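Local coordinates for SAM dependent methyltransferase (PDB 2IGT), which binds S-adenosylmethionine and probably catalyses transfer of its methyl group to an acceptor substrate, at residues V157-G162 with V178-A183; W207-A212 with R238-E243. All coordinates share one frame; numbering follows the deposited sequence.

Interaction 1: residues V157-G162 with V178-A183. With SAM (S-adenosylmethionine), chain D.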
ATOM      1  N   VAL A 157       5.932 -29.142  17.930  1.00 17.21           N
ATOM      2  CA  VAL A 157       5.611 -29.015  16.496  1.00 17.72           C
ATOM      3  C   VAL A 157       5.735 -27.557  16.082  1.00 18.21           C
ATOM      4  O   VAL A 157       5.145 -26.668  16.701  1.00 18.27           O
ATOM      5  CB  VAL A 157       4.182 -29.553  16.173  1.00 18.01           C
ATOM      6  CG1 VAL A 157       3.775 -29.265  14.708  1.00 18.60           C
ATOM      7  CG2 VAL A 157       4.102 -31.059  16.523  1.00 16.65           C
ATOM      8  N   LEU A 158       6.505 -27.317  15.035  1.00 17.81           N
ATOM      9  CA  LEU A 158       6.620 -25.981  14.464  1.00 18.21           C
ATOM     10  C   LEU A 158       5.908 -25.966  13.125  1.00 18.49           C
ATOM     11  O   LEU A 158       6.110 -26.855  12.296  1.00 19.75           O
ATOM     12  CB  LEU A 158       8.112 -25.598  14.278  1.00 18.53           C
ATOM     13  CG  LEU A 158       8.480 -24.255  13.616  1.00 17.79           C
ATOM     14  CD1 LEU A 158       8.025 -23.064  14.498  1.00 17.76           C
ATOM     15  CD2 LEU A 158       9.989 -24.229  13.404  1.00 18.48           C
ATOM     16  N   ASN A 159       5.096 -24.943  12.905  1.00 17.61           N
ATOM     17  CA  ASN A 159       4.318 -24.812  11.680  1.00 17.97           C
ATOM     18  C   ASN A 159       4.609 -23.444  11.063  1.00 17.58           C
ATOM     19  O   ASN A 159       4.114 -22.415  11.558  1.00 17.30           O
ATOM     20  CB  ASN A 159       2.814 -24.979  12.006  1.00 16.55           C
ATOM     21  CG  ASN A 159       1.936 -24.996  10.755  1.00 19.64           C
ATOM     22  OD1 ASN A 159       2.434 -25.169   9.633  1.00 20.54           O
ATOM     23  ND2 ASN A 159       0.625 -24.805  10.942  1.00 17.90           N
ATOM     24  N   LEU A 160       5.454 -23.429  10.029  1.00 16.05           N
ATOM     25  CA  LEU A 160       5.884 -22.180   9.356  1.00 16.64           C
ATOM     26  C   LEU A 160       4.981 -21.820   8.190  1.00 17.34           C
ATOM     27  O   LEU A 160       4.613 -22.704   7.415  1.00 16.99           O
ATOM     28  CB  LEU A 160       7.341 -22.308   8.840  1.00 16.24           C
ATOM     29  CG  LEU A 160       8.395 -22.696   9.877  1.00 17.36           C
ATOM     30  CD1 LEU A 160       9.764 -22.795   9.193  1.00 18.40           C
ATOM     31  CD2 LEU A 160       8.408 -21.633  11.012  1.00 16.43           C
ATOM     32  N   PHE A 161       4.663 -20.517   8.056  1.00 17.35           N
ATOM     33  CA  PHE A 161       3.710 -20.011   7.036  1.00 17.66           C
ATOM     34  C   PHE A 161       2.354 -20.659   7.311  1.00 18.37           C
ATOM     35  O   PHE A 161       1.718 -21.187   6.403  1.00 18.23           O
ATOM     36  CB  PHE A 161       4.139 -20.356   5.606  1.00 17.98           C
ATOM     37  CG  PHE A 161       5.528 -19.889   5.252  1.00 17.28           C
ATOM     38  CD1 PHE A 161       5.734 -18.590   4.757  1.00 15.28           C
ATOM     39  CD2 PHE A 161       6.629 -20.747   5.393  1.00 18.02           C
ATOM     40  CE1 PHE A 161       7.031 -18.170   4.395  1.00 16.60           C
ATOM     41  CE2 PHE A 161       7.922 -20.330   5.036  1.00 17.39           C
ATOM     42  CZ  PHE A 161       8.122 -19.053   4.526  1.00 17.62           C
ATOM     43  N   GLY A 162       1.936 -20.613   8.575  1.00 18.94           N
ATOM     44  CA  GLY A 162       0.834 -21.457   9.050  1.00 19.92           C
ATOM     45  C   GLY A 162      -0.570 -21.087   8.577  1.00 19.77           C
ATOM     46  O   GLY A 162      -1.491 -21.896   8.709  1.00 18.67           O
ATOM     47  N   VAL A 178       2.617 -26.538  20.219  1.00 18.78           N
ATOM     48  CA  VAL A 178       2.649 -26.004  18.849  1.00 18.05           C
ATOM     49  C   VAL A 178       3.173 -24.569  18.852  1.00 18.50           C
ATOM     50  O   VAL A 178       2.792 -23.754  19.709  1.00 18.62           O
ATOM     51  CB  VAL A 178       1.242 -26.037  18.198  1.00 17.62           C
ATOM     52  CG1 VAL A 178       1.301 -25.560  16.694  1.00 16.42           C
ATOM     53  CG2 VAL A 178       0.677 -27.453  18.275  1.00 17.67           C
ATOM     54  N   THR A 179       4.088 -24.291  17.929  1.00 17.85           N
ATOM     55  CA  THR A 179       4.482 -22.922  17.612  1.00 17.94           C
ATOM     56  C   THR A 179       4.052 -22.644  16.162  1.00 18.07           C
ATOM     57  O   THR A 179       4.463 -23.353  15.212  1.00 18.66           O
ATOM     58  CB  THR A 179       5.995 -22.719  17.825  1.00 17.62           C
ATOM     59  OG1 THR A 179       6.300 -22.966  19.205  1.00 17.35           O
ATOM     60  CG2 THR A 179       6.433 -21.270  17.427  1.00 17.41           C
ATOM     61  N   HIS A 180       3.182 -21.650  16.005  1.00 16.93           N
ATOM     62  CA  HIS A 180       2.600 -21.305  14.690  1.00 17.31           C
ATOM     63  C   HIS A 180       3.172 -19.949  14.235  1.00 17.67           C
ATOM     64  O   HIS A 180       3.085 -18.939  14.952  1.00 18.21           O
ATOM     65  CB  HIS A 180       1.066 -21.287  14.827  1.00 16.72           C
ATOM     66  CG  HIS A 180       0.319 -20.822  13.604  1.00 17.11           C
ATOM     67  ND1 HIS A 180       0.378 -19.526  13.122  1.00 20.29           N
ATOM     68  CD2 HIS A 180      -0.577 -21.468  12.826  1.00 15.07           C
ATOM     69  CE1 HIS A 180      -0.430 -19.409  12.078  1.00 16.43           C
ATOM     70  NE2 HIS A 180      -1.025 -20.573  11.884  1.00 17.63           N
ATOM     71  N   VAL A 181       3.800 -19.940  13.060  1.00 17.12           N
ATOM     72  CA  VAL A 181       4.488 -18.746  12.583  1.00 17.79           C
ATOM     73  C   VAL A 181       3.881 -18.258  11.286  1.00 18.25           C
ATOM     74  O   VAL A 181       3.839 -19.006  10.300  1.00 18.94           O
ATOM     75  CB  VAL A 181       6.010 -19.005  12.362  1.00 17.48           C
ATOM     76  CG1 VAL A 181       6.738 -17.693  12.018  1.00 18.83           C
ATOM     77  CG2 VAL A 181       6.642 -19.656  13.615  1.00 16.84           C
ATOM     78  N   ASP A 182       3.432 -17.002  11.285  1.00 18.43           N
ATOM     79  CA  ASP A 182       2.904 -16.360  10.080  1.00 18.15           C
ATOM     80  C   ASP A 182       3.188 -14.858  10.168  1.00 18.10           C
ATOM     81  O   ASP A 182       2.982 -14.268  11.213  1.00 18.00           O
ATOM     82  CB  ASP A 182       1.383 -16.607   9.935  1.00 18.19           C
ATOM     83  CG  ASP A 182       0.899 -16.384   8.515  1.00 17.11           C
ATOM     84  OD1 ASP A 182       0.944 -15.231   8.050  1.00 17.40           O
ATOM     85  OD2 ASP A 182       0.526 -17.365   7.833  1.00 18.69           O
ATOM     86  N   ALA A 183       3.660 -14.251   9.073  1.00 16.87           N
ATOM     87  CA  ALA A 183       3.983 -12.824   9.041  1.00 17.42           C
ATOM     88  C   ALA A 183       2.753 -11.924   9.063  1.00 17.96           C
ATOM     89  O   ALA A 183       2.873 -10.727   9.332  1.00 18.33           O
ATOM     90  CB  ALA A 183       4.801 -12.500   7.806  1.00 17.35           C
TER
HETATM   91  N   SAM D1001       1.474 -21.747   0.795  1.00 23.89           N
HETATM   92  CA  SAM D1001       0.172 -21.480   0.123  1.00 23.98           C
HETATM   93  C   SAM D1001       0.436 -20.794  -1.230  1.00 24.43           C
HETATM   94  O   SAM D1001       1.573 -20.439  -1.594  1.00 23.42           O
HETATM   95  OXT SAM D1001      -0.506 -20.600  -2.009  1.00 24.80           O
HETATM   96  CB  SAM D1001      -0.761 -20.648   1.032  1.00 24.02           C
HETATM   97  CG  SAM D1001      -0.509 -19.123   1.097  1.00 25.51           C
HETATM   98  SD  SAM D1001       1.096 -18.678   1.866  1.00 23.87           S
HETATM   99  CE  SAM D1001       2.225 -20.001   1.485  1.00 33.93           C
HETATM  100  C5' SAM D1001       0.781 -19.223   3.565  1.00 22.29           C
HETATM  101  C4' SAM D1001       1.035 -18.130   4.588  1.00 19.31           C
HETATM  102  O4' SAM D1001       2.352 -17.627   4.439  1.00 20.25           O
HETATM  103  C3' SAM D1001       0.145 -16.887   4.464  1.00 21.08           C
HETATM  104  O3' SAM D1001      -0.793 -16.880   5.527  1.00 22.37           O
HETATM  105  C2' SAM D1001       1.085 -15.673   4.523  1.00 21.55           C
HETATM  106  O2' SAM D1001       0.672 -14.664   5.425  1.00 20.92           O
HETATM  107  C1' SAM D1001       2.373 -16.345   5.030  1.00 19.06           C
HETATM  108  N9  SAM D1001       3.632 -15.689   4.685  1.00 18.72           N
HETATM  109  C8  SAM D1001       4.009 -15.099   3.492  1.00 19.23           C
HETATM  110  N7  SAM D1001       5.275 -14.656   3.613  1.00 20.04           N
HETATM  111  C5  SAM D1001       5.725 -14.941   4.867  1.00 19.10           C
HETATM  112  C6  SAM D1001       6.930 -14.679   5.532  1.00 18.75           C
HETATM  113  N6  SAM D1001       7.928 -14.060   4.921  1.00 20.27           N
HETATM  114  N1  SAM D1001       7.096 -15.132   6.838  1.00 19.13           N
HETATM  115  C2  SAM D1001       6.058 -15.765   7.474  1.00 18.34           C
HETATM  116  N3  SAM D1001       4.846 -16.001   6.838  1.00 20.91           N
HETATM  117  C4  SAM D1001       4.687 -15.579   5.549  1.00 18.57           C
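The beta-alpha-beta unit of strand 156-160, helix 166-173 and strand 177-181 is closed where Val157 to Leu160 pair in parallel with Val178 to Val181. Thr179 N donates to Val157 O (2.9 Å), Thr179 O receives Asn159 N, and Val181 N returns to Asn159 O. At the carboxyl end the pattern changes: Val181 O takes Gly162 N at 3.0 Å from 35° above its carbonyl plane, with a weaker bond from Phe161 N, and the first chain curls round this one carbonyl. On one face of the sheet Val181 CG2 touches both leucines of the neighbouring strand, 3.8 Å from Leu158 CD1 and 3.7 Å from Leu160 CD2. On the other, Asn159 and His180 run side by side with amide and imidazole nearly perpendicular (83°), while Asn159 ND2 is bound by Ser168 of the connecting helix. Such a crossover, with its cofactor at the carboxyl ends of the strands, belongs to the Rossmann-like fold of class I methyltransferases. His180 CG stands anti to the backbone N (chi1 174°), carrying the ring against the turn, where NE2 lies 3.4 Å from Gly162 C; with no side chain, Gly162 lets the ring come against its backbone. Beyond the strand, Asp182 holds the ribose in a bidentate grip, OD1 accepting from SAM O2' and OD2 from SAM O3', each at 2.7 Å. The backbone amides of Ser184 and Tyr163 fix the same two oxygens. Phe161 CD1 approaches SAM C4 of the adenine to 3.3 Å.

Interaction 2: residues W207-A212 with R238-E243. With SAM (S-adenosylmethionine), chain D.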
ATOM      1  N   TRP A 207       1.531 -18.298  19.205  1.00 19.87           N
ATOM      2  CA  TRP A 207       1.233 -17.602  17.942  1.00 20.53           C
ATOM      3  C   TRP A 207       2.316 -16.586  17.706  1.00 21.13           C
ATOM      4  O   TRP A 207       2.506 -15.681  18.533  1.00 21.77           O
ATOM      5  CB  TRP A 207      -0.137 -16.895  18.003  1.00 20.72           C
ATOM      6  CG  TRP A 207      -1.295 -17.822  18.251  1.00 20.13           C
ATOM      7  CD1 TRP A 207      -1.964 -17.994  19.436  1.00 20.17           C
ATOM      8  CD2 TRP A 207      -1.913 -18.713  17.308  1.00 19.32           C
ATOM      9  NE1 TRP A 207      -2.955 -18.935  19.287  1.00 20.97           N
ATOM     10  CE2 TRP A 207      -2.952 -19.388  17.992  1.00 19.10           C
ATOM     11  CE3 TRP A 207      -1.694 -19.003  15.956  1.00 18.71           C
ATOM     12  CZ2 TRP A 207      -3.766 -20.350  17.372  1.00 18.73           C
ATOM     13  CZ3 TRP A 207      -2.497 -19.975  15.341  1.00 20.81           C
ATOM     14  CH2 TRP A 207      -3.530 -20.627  16.050  1.00 19.39           C
ATOM     15  N   ILE A 208       3.060 -16.747  16.616  1.00 19.79           N
ATOM     16  CA  ILE A 208       4.213 -15.916  16.376  1.00 19.34           C
ATOM     17  C   ILE A 208       3.948 -15.125  15.086  1.00 19.15           C
ATOM     18  O   ILE A 208       3.781 -15.720  14.022  1.00 17.94           O
ATOM     19  CB  ILE A 208       5.531 -16.766  16.211  1.00 19.64           C
ATOM     20  CG1 ILE A 208       5.871 -17.572  17.485  1.00 20.36           C
ATOM     21  CG2 ILE A 208       6.712 -15.880  15.788  1.00 20.79           C
ATOM     22  CD1 ILE A 208       6.208 -16.747  18.744  1.00 21.07           C
ATOM     23  N   CYS A 209       3.902 -13.797  15.194  1.00 18.65           N
ATOM     24  CA  CYS A 209       3.701 -12.953  14.019  1.00 19.07           C
ATOM     25  C   CYS A 209       5.068 -12.361  13.638  1.00 18.79           C
ATOM     26  O   CYS A 209       5.503 -11.346  14.182  1.00 17.24           O
ATOM     27  CB  CYS A 209       2.654 -11.876  14.295  1.00 18.59           C
ATOM     28  SG  CYS A 209       2.254 -10.895  12.812  1.00 21.27           S
ATOM     29  N   GLU A 210       5.756 -13.053  12.730  1.00 18.74           N
ATOM     30  CA  GLU A 210       7.121 -12.719  12.377  1.00 19.93           C
ATOM     31  C   GLU A 210       7.406 -13.316  11.015  1.00 17.81           C
ATOM     32  O   GLU A 210       6.714 -14.248  10.570  1.00 17.87           O
ATOM     33  CB  GLU A 210       8.121 -13.237  13.434  1.00 19.35           C
ATOM     34  CG  GLU A 210       9.593 -12.737  13.218  1.00 23.24           C
ATOM     35  CD  GLU A 210      10.548 -12.950  14.415  1.00 25.70           C
ATOM     36  OE1 GLU A 210      10.380 -13.913  15.173  1.00 29.73           O
ATOM     37  OE2 GLU A 210      11.495 -12.143  14.584  1.00 35.16           O
ATOM     38  N   ASP A 211       8.394 -12.752  10.334  1.00 16.65           N
ATOM     39  CA  ASP A 211       8.991 -13.405   9.162  1.00 17.51           C
ATOM     40  C   ASP A 211       9.448 -14.838   9.569  1.00 17.15           C
ATOM     41  O   ASP A 211      10.048 -15.022  10.631  1.00 16.90           O
ATOM     42  CB  ASP A 211      10.171 -12.583   8.639  1.00 16.98           C
ATOM     43  CG  ASP A 211      10.832 -13.244   7.434  1.00 19.64           C
ATOM     44  OD1 ASP A 211      10.262 -13.132   6.324  1.00 20.26           O
ATOM     45  OD2 ASP A 211      11.881 -13.927   7.609  1.00 17.57           O
ATOM     46  N   ALA A 212       9.126 -15.841   8.752  1.00 17.33           N
ATOM     47  CA  ALA A 212       9.376 -17.233   9.108  1.00 17.16           C
ATOM     48  C   ALA A 212      10.866 -17.535   9.220  1.00 18.00           C
ATOM     49  O   ALA A 212      11.284 -18.207  10.165  1.00 17.72           O
ATOM     50  CB  ALA A 212       8.711 -18.185   8.125  1.00 16.50           C
ATOM     51  N   ARG A 238       6.250 -11.720   2.201  1.00 19.15           N
ATOM     52  CA  ARG A 238       6.799 -10.568   2.895  1.00 20.91           C
ATOM     53  C   ARG A 238       6.788 -10.842   4.398  1.00 20.57           C
ATOM     54  O   ARG A 238       5.751 -11.258   4.946  1.00 20.80           O
ATOM     55  CB  ARG A 238       5.888  -9.368   2.657  1.00 22.01           C
ATOM     56  CG  ARG A 238       6.618  -8.107   2.406  1.00 29.90           C
ATOM     57  CD  ARG A 238       6.773  -7.931   0.906  1.00 38.14           C
ATOM     58  NE  ARG A 238       7.793  -6.942   0.558  1.00 44.32           N
ATOM     59  CZ  ARG A 238       7.925  -6.419  -0.658  1.00 48.11           C
ATOM     60  NH1 ARG A 238       8.881  -5.526  -0.903  1.00 51.26           N
ATOM     61  NH2 ARG A 238       7.095  -6.777  -1.633  1.00 48.87           N
ATOM     62  N   GLY A 239       7.903 -10.567   5.067  1.00 19.95           N
ATOM     63  CA  GLY A 239       7.950 -10.661   6.528  1.00 18.94           C
ATOM     64  C   GLY A 239       7.165  -9.516   7.146  1.00 19.37           C
ATOM     65  O   GLY A 239       6.725  -8.584   6.465  1.00 17.62           O
ATOM     66  N   THR A 240       7.004  -9.593   8.455  1.00 20.69           N
ATOM     67  CA  THR A 240       6.222  -8.626   9.213  1.00 22.38           C
ATOM     68  C   THR A 240       6.831  -7.245   9.096  1.00 23.35           C
ATOM     69  O   THR A 240       6.112  -6.232   9.110  1.00 23.40           O
ATOM     70  CB  THR A 240       6.138  -9.099  10.683  1.00 22.01           C
ATOM     71  OG1 THR A 240       5.616 -10.436  10.670  1.00 22.33           O
ATOM     72  CG2 THR A 240       5.231  -8.225  11.493  1.00 22.72           C
ATOM     73  N   HIS A 241       8.149  -7.192   8.962  1.00 24.22           N
ATOM     74  CA  HIS A 241       8.820  -5.906   8.831  1.00 26.41           C
ATOM     75  C   HIS A 241       9.339  -5.665   7.409  1.00 26.45           C
ATOM     76  O   HIS A 241      10.380  -5.027   7.228  1.00 27.58           O
ATOM     77  CB  HIS A 241       9.901  -5.740   9.916  1.00 27.31           C
ATOM     78  CG  HIS A 241       9.359  -5.865  11.311  1.00 30.96           C
ATOM     79  ND1 HIS A 241       8.306  -5.099  11.769  1.00 35.47           N
ATOM     80  CD2 HIS A 241       9.703  -6.677  12.336  1.00 34.42           C
ATOM     81  CE1 HIS A 241       8.023  -5.437  13.016  1.00 35.91           C
ATOM     82  NE2 HIS A 241       8.858  -6.391  13.384  1.00 36.98           N
ATOM     83  N   GLY A 242       8.587  -6.178   6.429  1.00 25.49           N
ATOM     84  CA  GLY A 242       8.836  -5.955   4.996  1.00 24.12           C
ATOM     85  C   GLY A 242       9.929  -6.780   4.318  1.00 22.90           C
ATOM     86  O   GLY A 242      10.169  -6.601   3.126  1.00 22.68           O
ATOM     87  N   GLU A 243      10.567  -7.687   5.056  1.00 22.16           N
ATOM     88  CA  GLU A 243      11.616  -8.581   4.502  1.00 22.05           C
ATOM     89  C   GLU A 243      11.081  -9.394   3.292  1.00 20.82           C
ATOM     90  O   GLU A 243      10.092 -10.086   3.412  1.00 21.08           O
ATOM     91  CB  GLU A 243      12.082  -9.564   5.580  1.00 22.36           C
ATOM     92  CG  GLU A 243      12.453  -8.960   6.977  1.00 25.97           C
ATOM     93  CD  GLU A 243      11.309  -8.946   8.041  1.00 26.25           C
ATOM     94  OE1 GLU A 243      10.140  -8.759   7.698  1.00 24.01           O
ATOM     95  OE2 GLU A 243      11.611  -9.105   9.248  1.00 29.38           O
TER
HETATM   96  N   SAM D1001       1.474 -21.747   0.795  1.00 23.89           N
HETATM   97  CA  SAM D1001       0.172 -21.480   0.123  1.00 23.98           C
HETATM   98  C   SAM D1001       0.436 -20.794  -1.230  1.00 24.43           C
HETATM   99  O   SAM D1001       1.573 -20.439  -1.594  1.00 23.42           O
HETATM  100  OXT SAM D1001      -0.506 -20.600  -2.009  1.00 24.80           O
HETATM  101  CB  SAM D1001      -0.761 -20.648   1.032  1.00 24.02           C
HETATM  102  CG  SAM D1001      -0.509 -19.123   1.097  1.00 25.51           C
HETATM  103  SD  SAM D1001       1.096 -18.678   1.866  1.00 23.87           S
HETATM  104  CE  SAM D1001       2.225 -20.001   1.485  1.00 33.93           C
HETATM  105  C5' SAM D1001       0.781 -19.223   3.565  1.00 22.29           C
HETATM  106  C4' SAM D1001       1.035 -18.130   4.588  1.00 19.31           C
HETATM  107  O4' SAM D1001       2.352 -17.627   4.439  1.00 20.25           O
HETATM  108  C3' SAM D1001       0.145 -16.887   4.464  1.00 21.08           C
HETATM  109  O3' SAM D1001      -0.793 -16.880   5.527  1.00 22.37           O
HETATM  110  C2' SAM D1001       1.085 -15.673   4.523  1.00 21.55           C
HETATM  111  O2' SAM D1001       0.672 -14.664   5.425  1.00 20.92           O
HETATM  112  C1' SAM D1001       2.373 -16.345   5.030  1.00 19.06           C
HETATM  113  N9  SAM D1001       3.632 -15.689   4.685  1.00 18.72           N
HETATM  114  C8  SAM D1001       4.009 -15.099   3.492  1.00 19.23           C
HETATM  115  N7  SAM D1001       5.275 -14.656   3.613  1.00 20.04           N
HETATM  116  C5  SAM D1001       5.725 -14.941   4.867  1.00 19.10           C
HETATM  117  C6  SAM D1001       6.930 -14.679   5.532  1.00 18.75           C
HETATM  118  N6  SAM D1001       7.928 -14.060   4.921  1.00 20.27           N
HETATM  119  N1  SAM D1001       7.096 -15.132   6.838  1.00 19.13           N
HETATM  120  C2  SAM D1001       6.058 -15.765   7.474  1.00 18.34           C
HETATM  121  N3  SAM D1001       4.846 -16.001   6.838  1.00 20.91           N
HETATM  122  C4  SAM D1001       4.687 -15.579   5.549  1.00 18.57           C
HETATM  123  O   HOH W   1       9.589 -10.135  10.770  1.00 27.26           O
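Asp211 OD1 is gripped by two donors and packs 3.4 Å from Gly239 CA: SAM N6 donates to it at 2.9 Å in a nearly straight bond (167°), and Arg100 of the second subunit forms a salt bridge with it. With CG anti to the backbone N (chi1 179°), the torsion carries OD1 to the exocyclic amino group at the edge of the adenine. Its other oxygen, OD2, accepts the backbone N of Lys214, making Asp211 the N-cap of helix 212-222. The first amide of that helix, Ala212 N, donates to SAM N1 at 2.9 Å, and a weak bond runs from Arg238 N to SAM N7, so that both segments line the N1, N6 and N7 edge of the adenine.

Residues Gly239 to Gly242 form a type I turn, closed by Gly242 N on Gly239 O. Glu243 folds back against the turn, its chain bent at chi2, so that OE1 receives His241 N on the syn side, though 30° out of the carboxylate plane. Glu243 OE2 instead faces a water 2.7 Å away, which donates to it and accepts Asp211 N; Lys214 salt-bridges the same oxygen. The carboxylates of Asp211 and Glu243 come near one another, a crowding of negative charge that the arginine of the second subunit and Lys214 would be expected to ease. Thr240 meets the other segment through OG1, 3.2 Å from Glu210 CA, while it hydrogen-bonds Ala183 O, and so binds the turn to the ribose-holding loop. An acidic side chain on N6 beside a backbone amide on N1, at the loop after strand 205-208, the third of the core, is a recurrent mode of adenine recognition in Rossmann-like class I methyltransferases.

Overall arrangement
Following the chain from the N terminus, the first element concerned is strand 156-160; the chain leaves it, runs through helix 166-173 and comes back alongside as strand 177-181, where interaction 1 closes the crossover. Helix 185-198 then leads to strand 205-208, which is paired with 177-181 at the margin of the sheet; Ile208 probably hydrogen-bonds His180 and Asp182 through the backbone. Interaction 2 opens only there and closes after helix 212-222 and strand 228-231, when the loop 238-243 reaches back to the end of strand 205-208. The two contacts are thus in series, neither nested nor crossed, yet their centres lie 11 Å apart and both border one S-adenosylmethionine.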